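Local coordinates for iron binding protein FbpA (Mannheimia haemolytica, PDB 1SI1), which binds ferric iron in the periplasm and probably hands it on to a membrane transporter for uptake into the cell, at residues Val6-Gln11 against Val54-Asp59; Gly97-Ala102 against Asn230-Val235; Lys132-Ser137 against Asn169-Pro174. One frame throughout, in Å; residues are numbered along the deposited sequence.

Contacts 1 and 2 lie side by side in one sheet, their centres about 10 Å apart: D59 N lies 2.8 Å from I231 O and L55 N 2.8 Å from V235 O, both probable hydrogen bonds. Contact 3 belongs to the other side of the molecule, its centre about 30 Å from that of contact 1 and about 26 Å from that of contact 2. Periplasmic binding proteins of this class hold their ligand between two lobes, and each contact sends a side chain toward the iron site of Y142, Y198 and Y199: R101 comes to about 4 Å from the iron, and V58 and R136 to about 6 Å (nearest atoms).

Contact 1 of 3, residues Val6-Gln11 against Val54-Asp59; sequences VYSYRQ and VLLTVD
V54 opens the pairing: its carbonyl oxygen accepts the amide of Y7 at 2.8 Å (Y7 N to V54 O), and its side chain shares a sheet face with V6, L56 and S8. L55 points to the reverse face, where its CD2 touches Y7 CB at 3.9 Å. The tyrosine's far end leads away from this neighbour, and its OH is hydrogen-bonded to E46.

L56 bonds through both backbone polar groups. Its N donates to Y7 O at 2.8 Å, while its O receives Y9 N at 2.9 Å. These bonds illustrate a parallel ladder within a Rossmann-like lobe, whose order 29-34, 3-8, 54-58 places the first strand between the next two, as in type 2 periplasmic binding proteins. From the side chain of L56, CD2 reaches both S8 OG, 3.6 Å away, and R10 CB. The hydroxyl of S8 points at its own segment: with OG opposite the backbone N (chi1 179°), it donates to R10 O at 2.6 Å, on a lone pair in the carbonyl plane. That bond closes the turn where the first strand ends.

T57 brings OG1 to within 3.4 Å of Y9 CB, the two side chains crossing obliquely. V58 then meets two groups. Its CB lies 3.7 Å from Y9 CE2, and CG2 sits over one face of the R10 guanidinium, offset toward the rim. A bend at chi3 (-81°) turns that guanidinium across the valine, where R10 NH1 also forms a salt bridge with E268.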
ATOM      1  N   VAL A   6      15.858  12.334   5.369  1.00 10.90           N
ATOM      2  CA  VAL A   6      14.710  11.546   4.969  1.00 10.34           C
ATOM      3  C   VAL A   6      13.513  12.046   5.758  1.00 14.58           C
ATOM      4  O   VAL A   6      13.506  11.931   6.978  1.00 12.97           O
ATOM      5  CB  VAL A   6      14.923  10.079   5.283  1.00 12.26           C
ATOM      6  CG1 VAL A   6      13.664   9.278   4.924  1.00 13.20           C
ATOM      7  CG2 VAL A   6      16.134   9.552   4.514  1.00 13.52           C
ATOM      8  N   TYR A   7      12.532  12.636   5.077  1.00 12.47           N
ATOM      9  CA  TYR A   7      11.254  12.999   5.676  1.00  9.56           C
ATOM     10  C   TYR A   7      10.314  11.846   5.436  1.00 10.54           C
ATOM     11  O   TYR A   7      10.046  11.481   4.293  1.00 12.19           O
ATOM     12  CB  TYR A   7      10.669  14.259   5.047  1.00 12.31           C
ATOM     13  CG  TYR A   7      11.275  15.576   5.471  1.00 11.85           C
ATOM     14  CD1 TYR A   7      12.635  15.706   5.743  1.00 12.41           C
ATOM     15  CD2 TYR A   7      10.481  16.722   5.535  1.00 15.71           C
ATOM     16  CE1 TYR A   7      13.182  16.937   6.113  1.00 13.83           C
ATOM     17  CE2 TYR A   7      11.012  17.946   5.897  1.00 17.41           C
ATOM     18  CZ  TYR A   7      12.361  18.047   6.173  1.00 16.13           C
ATOM     19  OH  TYR A   7      12.890  19.263   6.520  1.00 18.49           O
ATOM     20  N   SER A   8       9.801  11.277   6.509  1.00 10.97           N
ATOM     21  CA  SER A   8       9.072  10.029   6.439  1.00 10.68           C
ATOM     22  C   SER A   8       7.697  10.128   7.055  1.00 12.83           C
ATOM     23  O   SER A   8       7.539  10.578   8.178  1.00 13.18           O
ATOM     24  CB  SER A   8       9.837   8.939   7.164  1.00 10.99           C
ATOM     25  OG  SER A   8       9.135   7.721   7.123  1.00 12.07           O
ATOM     26  N   TYR A   9       6.697   9.710   6.302  1.00 10.41           N
ATOM     27  CA  TYR A   9       5.370   9.456   6.839  1.00 12.51           C
ATOM     28  C   TYR A   9       5.387   8.211   7.727  1.00 10.69           C
ATOM     29  O   TYR A   9       4.615   8.086   8.687  1.00 12.80           O
ATOM     30  CB  TYR A   9       4.381   9.261   5.676  1.00 14.35           C
ATOM     31  CG  TYR A   9       3.128   8.529   6.058  1.00 14.04           C
ATOM     32  CD1 TYR A   9       2.014   9.206   6.542  1.00 16.05           C
ATOM     33  CD2 TYR A   9       3.060   7.145   5.945  1.00 14.76           C
ATOM     34  CE1 TYR A   9       0.874   8.510   6.905  1.00 18.24           C
ATOM     35  CE2 TYR A   9       1.953   6.458   6.314  1.00 18.25           C
ATOM     36  CZ  TYR A   9       0.857   7.135   6.782  1.00 16.79           C
ATOM     37  OH  TYR A   9      -0.266   6.413   7.142  1.00 22.47           O
ATOM     38  N   ARG A  10       6.227   7.245   7.371  1.00 10.72           N
ATOM     39  CA  ARG A  10       6.313   5.987   8.071  1.00 10.77           C
ATOM     40  C   ARG A  10       7.129   6.136   9.352  1.00 11.99           C
ATOM     41  O   ARG A  10       8.108   6.880   9.389  1.00 12.43           O
ATOM     42  CB  ARG A  10       6.925   4.960   7.134  1.00 12.33           C
ATOM     43  CG  ARG A  10       7.254   3.617   7.713  1.00 12.44           C
ATOM     44  CD  ARG A  10       7.390   2.568   6.633  1.00 10.76           C
ATOM     45  NE  ARG A  10       6.083   2.082   6.215  1.00 10.58           N
ATOM     46  CZ  ARG A  10       5.870   1.174   5.283  1.00 10.83           C
ATOM     47  NH1 ARG A  10       4.635   0.773   5.072  1.00 14.42           N
ATOM     48  NH2 ARG A  10       6.852   0.678   4.550  1.00 14.30           N
ATOM     49  N   GLN A  11       6.725   5.428  10.398  1.00 13.02           N
ATOM     50  CA  GLN A  11       7.351   5.565  11.706  1.00 14.66           C
ATOM     51  C   GLN A  11       8.821   5.225  11.598  1.00 12.25           C
ATOM     52  O   GLN A  11       9.197   4.284  10.917  1.00 12.72           O
ATOM     53  CB  GLN A  11       6.669   4.653  12.722  1.00 18.33           C
ATOM     54  CG  GLN A  11       5.289   5.154  13.064  1.00 18.44           C
ATOM     55  CD  GLN A  11       4.698   4.497  14.280  1.00 34.82           C
ATOM     56  OE1 GLN A  11       4.747   3.277  14.413  1.00 33.26           O
ATOM     57  NE2 GLN A  11       4.124   5.302  15.171  1.00 40.05           N
ATOM     58  N   VAL A  54      14.943  13.048   0.721  1.00 11.53           N
ATOM     59  CA  VAL A  54      14.113  11.915   0.335  1.00 10.75           C
ATOM     60  C   VAL A  54      12.808  12.016   1.103  1.00 10.87           C
ATOM     61  O   VAL A  54      12.816  12.156   2.313  1.00 10.91           O
ATOM     62  CB  VAL A  54      14.780  10.595   0.675  1.00 12.76           C
ATOM     63  CG1 VAL A  54      13.843   9.410   0.373  1.00 13.41           C
ATOM     64  CG2 VAL A  54      16.097  10.449  -0.084  1.00 13.06           C
ATOM     65  N   LEU A  55      11.703  11.935   0.383  1.00 11.24           N
ATOM     66  CA  LEU A  55      10.367  11.905   0.943  1.00  9.69           C
ATOM     67  C   LEU A  55       9.887  10.478   0.845  1.00 10.23           C
ATOM     68  O   LEU A  55       9.781   9.920  -0.242  1.00 13.22           O
ATOM     69  CB  LEU A  55       9.460  12.846   0.172  1.00 11.06           C
ATOM     70  CG  LEU A  55      10.021  14.247  -0.071  1.00 12.21           C
ATOM     71  CD1 LEU A  55       8.970  15.068  -0.766  1.00 13.14           C
ATOM     72  CD2 LEU A  55      10.439  14.895   1.233  1.00 11.27           C
ATOM     73  N   LEU A  56       9.647   9.876   1.990  1.00 10.40           N
ATOM     74  CA  LEU A  56       9.264   8.492   2.067  1.00  9.96           C
ATOM     75  C   LEU A  56       7.853   8.407   2.571  1.00 10.52           C
ATOM     76  O   LEU A  56       7.523   8.936   3.623  1.00 10.68           O
ATOM     77  CB  LEU A  56      10.220   7.765   3.004  1.00 10.30           C
ATOM     78  CG  LEU A  56      10.106   6.236   3.078  1.00 13.24           C
ATOM     79  CD1 LEU A  56      11.423   5.585   3.460  1.00 15.29           C
ATOM     80  CD2 LEU A  56       9.009   5.800   4.046  1.00 14.53           C
ATOM     81  N   THR A  57       6.983   7.780   1.800  1.00 11.11           N
ATOM     82  CA  THR A  57       5.614   7.687   2.207  1.00 10.77           C
ATOM     83  C   THR A  57       4.986   6.386   1.757  1.00  9.83           C
ATOM     84  O   THR A  57       5.653   5.505   1.209  1.00 11.01           O
ATOM     85  CB  THR A  57       4.838   8.930   1.743  1.00 10.10           C
ATOM     86  OG1 THR A  57       3.578   8.995   2.424  1.00 11.47           O
ATOM     87  CG2 THR A  57       4.522   8.889   0.253  1.00 13.85           C
ATOM     88  N   VAL A  58       3.715   6.253   2.077  1.00  9.72           N
ATOM     89  CA  VAL A  58       3.007   5.011   1.927  1.00  8.14           C
ATOM     90  C   VAL A  58       1.699   5.314   1.241  1.00  9.78           C
ATOM     91  O   VAL A  58       1.029   6.258   1.616  1.00 12.28           O
ATOM     92  CB  VAL A  58       2.742   4.372   3.315  1.00 11.99           C
ATOM     93  CG1 VAL A  58       1.886   3.145   3.180  1.00 16.75           C
ATOM     94  CG2 VAL A  58       4.051   4.029   4.027  1.00 12.26           C
ATOM     95  N   ASP A  59       1.362   4.475   0.270  1.00 10.30           N
ATOM     96  CA  ASP A  59       0.125   4.511  -0.515  1.00 10.78           C
ATOM     97  C   ASP A  59       0.264   5.446  -1.701  1.00 10.92           C
ATOM     98  O   ASP A  59       0.760   6.566  -1.578  1.00 10.69           O
ATOM     99  CB  ASP A  59      -1.076   4.905   0.337  1.00 13.52           C
ATOM    100  CG  ASP A  59      -2.395   4.559  -0.317  1.00 17.88           C
ATOM    101  OD1 ASP A  59      -2.827   5.251  -1.262  1.00 17.88           O
ATOM    102  OD2 ASP A  59      -3.079   3.602   0.063  1.00 17.02           O
TER

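Contact 2 of 3, residues Gly97-Ala102 against Asn230-Val235; sequences GLTTRA and NISGVV
S232 O receives two successive amides of the facing strand, a classic beta bulge: L98 N donates at 2.8 Å, nearly straight, and T99 N adds a weak, longer bond. Beyond the bulge the antiparallel ladder is regular. S232 N donates to T99 O, and R101 and N230 exchange a reciprocal pair, R101 N to N230 O and N230 N to R101 O, both 2.9 Å. On the other side of the bulge, the two glycines bring the backbones close together, with G97 CA 4.0 Å from G233 CA.

Polar side chains supply a second layer. T99 OG1 and S232 OG are only 2.6 Å apart; both oxygens lie between backbone N and carbonyl carbon about their first torsions (chi1 63° and 84°), and T99 OG1 is also hydrogen-bonded to E268. The amide of N230 is tied back to its own strand, OD1 taking I231 N at 2.8 Å on an in-plane lone pair. R101 runs alongside N230, pointing the same way, its guanidinium perpendicular to that amide. The bend at chi2 lays R101 CD over the backbone, 3.8 Å from I231 N, and the one at chi3 turns the guanidinium onward; NH1 forms a salt bridge with E268.

Apolar packing completes the pair: L98 CD1 meets V234 CG1 at 3.6 Å, the two side chains crossing at about a right angle, and the methyls of T100 and I231 touch.

Strands 96-108 and 228-236 fit the pair of long strands that link the lobes of such proteins. Strand 54-58 borders the far edge of 228-236, helix 259-266 covers L98, T99 and S232 through Y262, and helix 141-168 brings Y142 against R101.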
ATOM      1  N   GLY A  97       8.476   3.066  -6.122  1.00 12.48           N
ATOM      2  CA  GLY A  97       8.005   2.145  -5.109  1.00 11.29           C
ATOM      3  C   GLY A  97       9.150   1.344  -4.537  1.00 11.54           C
ATOM      4  O   GLY A  97      10.078   0.990  -5.258  1.00 12.46           O
ATOM      5  N   LEU A  98       9.096   1.062  -3.237  1.00 10.77           N
ATOM      6  CA  LEU A  98      10.097   0.236  -2.563  1.00 10.76           C
ATOM      7  C   LEU A  98       9.513  -1.027  -1.957  1.00 11.86           C
ATOM      8  O   LEU A  98      10.231  -1.993  -1.777  1.00 12.48           O
ATOM      9  CB  LEU A  98      10.795   1.032  -1.466  1.00 11.16           C
ATOM     10  CG  LEU A  98      11.636   2.212  -1.929  1.00 11.13           C
ATOM     11  CD1 LEU A  98      12.211   2.930  -0.705  1.00 14.66           C
ATOM     12  CD2 LEU A  98      12.744   1.756  -2.890  1.00 12.62           C
ATOM     13  N   THR A  99       8.232  -1.008  -1.603  1.00 11.81           N
ATOM     14  CA  THR A  99       7.554  -2.223  -1.167  1.00 10.74           C
ATOM     15  C   THR A  99       6.150  -2.196  -1.702  1.00 10.35           C
ATOM     16  O   THR A  99       5.656  -1.151  -2.117  1.00 10.69           O
ATOM     17  CB  THR A  99       7.443  -2.319   0.362  1.00 12.53           C
ATOM     18  OG1 THR A  99       6.643  -1.239   0.866  1.00 13.82           O
ATOM     19  CG2 THR A  99       8.778  -2.186   1.030  1.00 13.92           C
ATOM     20  N   THR A 100       5.515  -3.354  -1.688  1.00 11.85           N
ATOM     21  CA  THR A 100       4.099  -3.425  -1.985  1.00 10.78           C
ATOM     22  C   THR A 100       3.308  -4.052  -0.861  1.00 10.34           C
ATOM     23  O   THR A 100       3.821  -4.832  -0.049  1.00 11.14           O
ATOM     24  CB  THR A 100       3.810  -4.180  -3.293  1.00 13.96           C
ATOM     25  OG1 THR A 100       4.282  -5.532  -3.211  1.00 13.05           O
ATOM     26  CG2 THR A 100       4.568  -3.575  -4.451  1.00 17.21           C
ATOM     27  N   ARG A 101       2.034  -3.698  -0.836  1.00 13.06           N
ATOM     28  CA  ARG A 101       1.079  -4.253   0.086  1.00 10.97           C
ATOM     29  C   ARG A 101      -0.057  -4.802  -0.761  1.00 10.12           C
ATOM     30  O   ARG A 101      -0.503  -4.156  -1.685  1.00 12.80           O
ATOM     31  CB  ARG A 101       0.573  -3.210   1.075  1.00 16.38           C
ATOM     32  CG  ARG A 101       0.088  -1.904   0.472  1.00 16.90           C
ATOM     33  CD  ARG A 101       1.041  -0.708   0.607  1.00 23.38           C
ATOM     34  NE  ARG A 101       1.560  -0.581   1.956  1.00 20.66           N
ATOM     35  CZ  ARG A 101       0.953   0.041   2.984  1.00 16.75           C
ATOM     36  NH1 ARG A 101       1.547   0.051   4.163  1.00 15.57           N
ATOM     37  NH2 ARG A 101      -0.221   0.643   2.868  1.00 19.26           N
ATOM     38  N   ALA A 102      -0.516  -5.990  -0.422  1.00 10.80           N
ATOM     39  CA  ALA A 102      -1.626  -6.630  -1.116  1.00 11.41           C
ATOM     40  C   ALA A 102      -2.931  -6.306  -0.412  1.00 10.30           C
ATOM     41  O   ALA A 102      -2.998  -6.368   0.808  1.00 11.54           O
ATOM     42  CB  ALA A 102      -1.402  -8.123  -1.131  1.00 10.85           C
ATOM     43  N   ASN A 230      -0.757  -2.099  -3.700  1.00  9.90           N
ATOM     44  CA  ASN A 230      -0.436  -0.695  -3.532  1.00 10.57           C
ATOM     45  C   ASN A 230       1.017  -0.651  -3.074  1.00 10.16           C
ATOM     46  O   ASN A 230       1.622  -1.704  -2.876  1.00 10.68           O
ATOM     47  CB  ASN A 230      -1.381  -0.057  -2.517  1.00  9.19           C
ATOM     48  CG  ASN A 230      -1.613   1.407  -2.767  1.00 11.23           C
ATOM     49  OD1 ASN A 230      -0.688   2.148  -3.066  1.00 10.45           O
ATOM     50  ND2 ASN A 230      -2.853   1.835  -2.624  1.00 12.67           N
ATOM     51  N   ILE A 231       1.583   0.541  -2.906  1.00 10.18           N
ATOM     52  CA  ILE A 231       3.011   0.676  -2.668  1.00  9.43           C
ATOM     53  C   ILE A 231       3.318   1.557  -1.490  1.00 10.28           C
ATOM     54  O   ILE A 231       2.510   2.365  -1.082  1.00 10.41           O
ATOM     55  CB  ILE A 231       3.723   1.280  -3.896  1.00 10.14           C
ATOM     56  CG1 ILE A 231       3.086   2.603  -4.315  1.00 14.01           C
ATOM     57  CG2 ILE A 231       3.702   0.316  -5.040  1.00 14.02           C
ATOM     58  CD1 ILE A 231       4.024   3.515  -5.092  1.00 15.72           C
ATOM     59  N   SER A 232       4.516   1.365  -0.938  1.00  9.97           N
ATOM     60  CA  SER A 232       5.215   2.435  -0.249  1.00 11.42           C
ATOM     61  C   SER A 232       6.310   2.863  -1.185  1.00 11.34           C
ATOM     62  O   SER A 232       6.728   2.099  -2.040  1.00 12.57           O
ATOM     63  CB  SER A 232       5.818   1.966   1.063  1.00 13.17           C
ATOM     64  OG  SER A 232       7.101   1.348   0.901  1.00 13.65           O
ATOM     65  N   GLY A 233       6.774   4.085  -1.048  1.00 10.61           N
ATOM     66  CA  GLY A 233       7.805   4.532  -1.953  1.00 12.97           C
ATOM     67  C   GLY A 233       8.472   5.803  -1.541  1.00 10.58           C
ATOM     68  O   GLY A 233       8.327   6.255  -0.415  1.00 11.74           O
ATOM     69  N   VAL A 234       9.196   6.373  -2.492  1.00  9.88           N
ATOM     70  CA  VAL A 234      10.050   7.519  -2.245  1.00 10.10           C
ATOM     71  C   VAL A 234      10.038   8.476  -3.415  1.00 10.47           C
ATOM     72  O   VAL A 234       9.790   8.099  -4.547  1.00 11.07           O
ATOM     73  CB  VAL A 234      11.521   7.109  -1.964  1.00 10.51           C
ATOM     74  CG1 VAL A 234      11.670   6.498  -0.577  1.00 11.43           C
ATOM     75  CG2 VAL A 234      12.055   6.150  -3.044  1.00 12.48           C
ATOM     76  N   VAL A 235      10.333   9.719  -3.092  1.00 11.84           N
ATOM     77  CA  VAL A 235      10.429  10.811  -4.027  1.00 12.72           C
ATOM     78  C   VAL A 235      11.650  11.590  -3.591  1.00 13.94           C
ATOM     79  O   VAL A 235      11.912  11.735  -2.400  1.00 13.11           O
ATOM     80  CB  VAL A 235       9.185  11.693  -3.938  1.00 14.38           C
ATOM     81  CG1 VAL A 235       9.394  13.048  -4.613  1.00 14.81           C
ATOM     82  CG2 VAL A 235       7.965  10.975  -4.538  1.00 14.19           C
TER

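Contact 3 of 3, residues Lys132-Ser137 against Asn169-Pro174; sequences KVCVRS and NLARKP
L170 sets CG opposite its carbonyl carbon (chi1 -59°) and reaches back, CD2 lying 3.6 Å from V133 O and packing against V133 CG1; its very close approach to V135 rests on one of two conformers and is doubtful. R172 leaves its backbone with CG between N and carbonyl carbon (chi1 68°) and then extends from CG to NE, which carries NE to a water in the gap between the segments; its approach to C134 SG, a residue with two conformers, is likewise doubtful.

The backbones are joined by a single beta bridge, V133 with L170, where the loop after helix 141-168 runs beside the short strand 133-134. V133 N donates to N169 O at 3.3 Å, and V133 O accepts A171 N at 2.8 Å. Further along, two waters fill in: one accepts R172 NE at 2.9 Å and lies near V135 O, the other accepts V135 N and lies near R172 O. P174 CB closes the end, 3.4 Å from V135 O.

C134 is bonded by disulfide to C190. Strand 133-134 runs parallel to strand 192-196, helix 141-168 packs on V133 through L166, and helix 178-186 takes the guanidinium of R172 in a salt bridge with D180.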
ATOM      1  N   LYS A 132     -22.775 -10.256   4.890  1.00 16.86           N
ATOM      2  CA  LYS A 132     -21.616 -11.012   5.371  1.00 15.98           C
ATOM      3  C   LYS A 132     -20.292 -10.307   5.154  1.00 13.38           C
ATOM      4  O   LYS A 132     -19.263 -10.864   5.506  1.00 15.97           O
ATOM      5  CB  LYS A 132     -21.545 -12.358   4.677  1.00 17.14           C
ATOM      6  CG  LYS A 132     -22.730 -13.264   4.951  1.00 22.09           C
ATOM      7  CD  LYS A 132     -22.570 -14.585   4.253  1.00 22.63           C
ATOM      8  CE  LYS A 132     -23.641 -15.569   4.715  1.00 29.44           C
ATOM      9  NZ  LYS A 132     -23.446 -16.910   4.122  1.00 36.61           N
ATOM     10  N   VAL A 133     -20.306  -9.113   4.565  1.00 15.50           N
ATOM     11  CA  VAL A 133     -19.059  -8.445   4.190  1.00 14.18           C
ATOM     12  C   VAL A 133     -18.818  -7.188   5.023  1.00 15.65           C
ATOM     13  O   VAL A 133     -19.716  -6.378   5.204  1.00 15.16           O
ATOM     14  CB  VAL A 133     -19.050  -8.082   2.695  1.00 14.47           C
ATOM     15  CG1 VAL A 133     -17.687  -7.558   2.286  1.00 17.70           C
ATOM     16  CG2 VAL A 133     -19.397  -9.288   1.852  1.00 14.62           C
ATOM     17  N   CYS A 134     -17.593  -7.035   5.527  1.00 14.76           N
ATOM     18  CA  CYS A 134     -17.170  -5.817   6.208  1.00 15.96           C
ATOM     19  C   CYS A 134     -16.062  -5.129   5.418  1.00 14.49           C
ATOM     20  O   CYS A 134     -15.071  -5.753   5.035  1.00 15.87           O
ATOM     21  CB  CYS A 134     -16.759  -6.093   7.634  0.65 18.94           C
ATOM     22  SG  CYS A 134     -18.209  -6.065   8.719  0.65 21.53           S
ATOM     23  N   VAL A 135     -16.247  -3.843   5.173  1.00 14.34           N
ATOM     24  CA  VAL A 135     -15.227  -3.024   4.568  1.00 14.92           C
ATOM     25  C   VAL A 135     -15.232  -1.651   5.229  1.00 13.10           C
ATOM     26  O   VAL A 135     -16.292  -1.107   5.570  1.00 17.43           O
ATOM     27  CB  VAL A 135     -15.457  -2.885   3.052  0.65 22.58           C
ATOM     28  CG1 VAL A 135     -16.703  -2.095   2.763  0.65 26.69           C
ATOM     29  CG2 VAL A 135     -14.264  -2.245   2.376  0.65 19.24           C
ATOM     30  N   ARG A 136     -14.048  -1.090   5.405  1.00 13.10           N
ATOM     31  CA  ARG A 136     -13.906   0.271   5.882  1.00 14.44           C
ATOM     32  C   ARG A 136     -14.424   1.250   4.822  1.00 14.82           C
ATOM     33  O   ARG A 136     -14.768   0.856   3.707  1.00 14.78           O
ATOM     34  CB  ARG A 136     -12.447   0.577   6.214  1.00 12.76           C
ATOM     35  CG  ARG A 136     -11.565   0.791   4.995  1.00 14.19           C
ATOM     36  CD  ARG A 136     -10.137   0.993   5.322  1.00 13.40           C
ATOM     37  NE  ARG A 136      -9.948   2.160   6.174  1.00 14.24           N
ATOM     38  CZ  ARG A 136      -8.830   2.426   6.819  1.00 20.46           C
ATOM     39  NH1 ARG A 136      -7.792   1.600   6.731  1.00 24.18           N
ATOM     40  NH2 ARG A 136      -8.752   3.515   7.569  1.00 15.94           N
ATOM     41  N   SER A 137     -14.458   2.526   5.182  1.00 12.82           N
ATOM     42  CA  SER A 137     -14.996   3.553   4.305  1.00 13.66           C
ATOM     43  C   SER A 137     -14.500   3.357   2.890  1.00 13.45           C
ATOM     44  O   SER A 137     -13.331   3.139   2.649  1.00 12.57           O
ATOM     45  CB  SER A 137     -14.569   4.936   4.783  1.00 14.70           C
ATOM     46  OG  SER A 137     -14.949   5.930   3.849  1.00 16.18           O
ATOM     47  N   ASN A 169     -24.132  -5.725   0.169  1.00 13.61           N
ATOM     48  CA  ASN A 169     -23.750  -6.882   0.955  1.00 16.05           C
ATOM     49  C   ASN A 169     -23.072  -6.565   2.271  1.00 16.61           C
ATOM     50  O   ASN A 169     -22.701  -7.489   2.998  1.00 16.46           O
ATOM     51  CB  ASN A 169     -22.831  -7.781   0.132  1.00 14.28           C
ATOM     52  CG  ASN A 169     -23.562  -8.519  -0.970  1.00 18.02           C
ATOM     53  OD1 ASN A 169     -24.794  -8.595  -0.972  1.00 17.30           O
ATOM     54  ND2 ASN A 169     -22.809  -9.090  -1.900  1.00 14.66           N
ATOM     55  N   LEU A 170     -22.925  -5.289   2.609  1.00 15.10           N
ATOM     56  CA  LEU A 170     -22.229  -4.948   3.842  1.00 15.54           C
ATOM     57  C   LEU A 170     -23.050  -5.324   5.060  1.00 17.82           C
ATOM     58  O   LEU A 170     -24.270  -5.127   5.089  1.00 18.17           O
ATOM     59  CB  LEU A 170     -21.883  -3.466   3.898  1.00 16.23           C
ATOM     60  CG  LEU A 170     -20.991  -2.962   2.767  1.00 16.73           C
ATOM     61  CD1 LEU A 170     -20.734  -1.473   2.893  1.00 15.61           C
ATOM     62  CD2 LEU A 170     -19.688  -3.725   2.762  1.00 16.11           C
ATOM     63  N   ALA A 171     -22.365  -5.861   6.066  1.00 16.63           N
ATOM     64  CA  ALA A 171     -22.988  -6.300   7.306  1.00 18.84           C
ATOM     65  C   ALA A 171     -23.260  -5.123   8.235  1.00 17.92           C
ATOM     66  O   ALA A 171     -24.110  -5.202   9.124  1.00 21.43           O
ATOM     67  CB  ALA A 171     -22.096  -7.312   7.997  1.00 19.93           C
ATOM     68  N   ARG A 172     -22.518  -4.040   8.037  1.00 16.81           N
ATOM     69  CA  ARG A 172     -22.655  -2.833   8.824  1.00 17.57           C
ATOM     70  C   ARG A 172     -22.152  -1.630   8.042  1.00 19.77           C
ATOM     71  O   ARG A 172     -21.461  -1.763   7.022  1.00 18.39           O
ATOM     72  CB  ARG A 172     -21.857  -2.961  10.122  1.00 18.97           C
ATOM     73  CG  ARG A 172     -20.351  -2.991   9.917  1.00 17.86           C
ATOM     74  CD  ARG A 172     -19.578  -3.268  11.172  1.00 21.60           C
ATOM     75  NE  ARG A 172     -18.139  -3.173  10.941  1.00 22.09           N
ATOM     76  CZ  ARG A 172     -17.222  -3.334  11.883  1.00 23.81           C
ATOM     77  NH1 ARG A 172     -17.584  -3.630  13.125  1.00 27.12           N
ATOM     78  NH2 ARG A 172     -15.936  -3.219  11.580  1.00 23.41           N
ATOM     79  N   LYS A 173     -22.491  -0.449   8.537  1.00 18.78           N
ATOM     80  CA  LYS A 173     -21.970   0.791   8.003  1.00 18.13           C
ATOM     81  C   LYS A 173     -20.449   0.765   8.046  1.00 19.35           C
ATOM     82  O   LYS A 173     -19.876   0.424   9.080  1.00 20.35           O
ATOM     83  CB  LYS A 173     -22.484   1.972   8.827  1.00 19.42           C
ATOM     84  CG  LYS A 173     -22.114   3.328   8.261  1.00 23.14           C
ATOM     85  CD  LYS A 173     -22.708   4.459   9.099  1.00 28.30           C
ATOM     86  CE  LYS A 173     -22.018   5.786   8.809  1.00 31.64           C
ATOM     87  NZ  LYS A 173     -22.181   6.208   7.387  1.00 32.87           N
ATOM     88  N   PRO A 174     -19.791   1.089   6.934  1.00 16.96           N
ATOM     89  CA  PRO A 174     -18.328   1.176   6.937  1.00 16.54           C
ATOM     90  C   PRO A 174     -17.831   2.004   8.106  1.00 20.98           C
ATOM     91  O   PRO A 174     -18.266   3.129   8.317  1.00 19.71           O
ATOM     92  CB  PRO A 174     -18.023   1.827   5.589  1.00 17.32           C
ATOM     93  CG  PRO A 174     -19.092   1.301   4.730  1.00 16.80           C
ATOM     94  CD  PRO A 174     -20.332   1.362   5.591  1.00 16.69           C
TER
HETATM   95  O   HOH W   1     -17.138  -1.735   8.585  1.00 17.01           O
HETATM   96  O   HOH W   2     -18.728  -2.518   6.511  1.00 17.33           O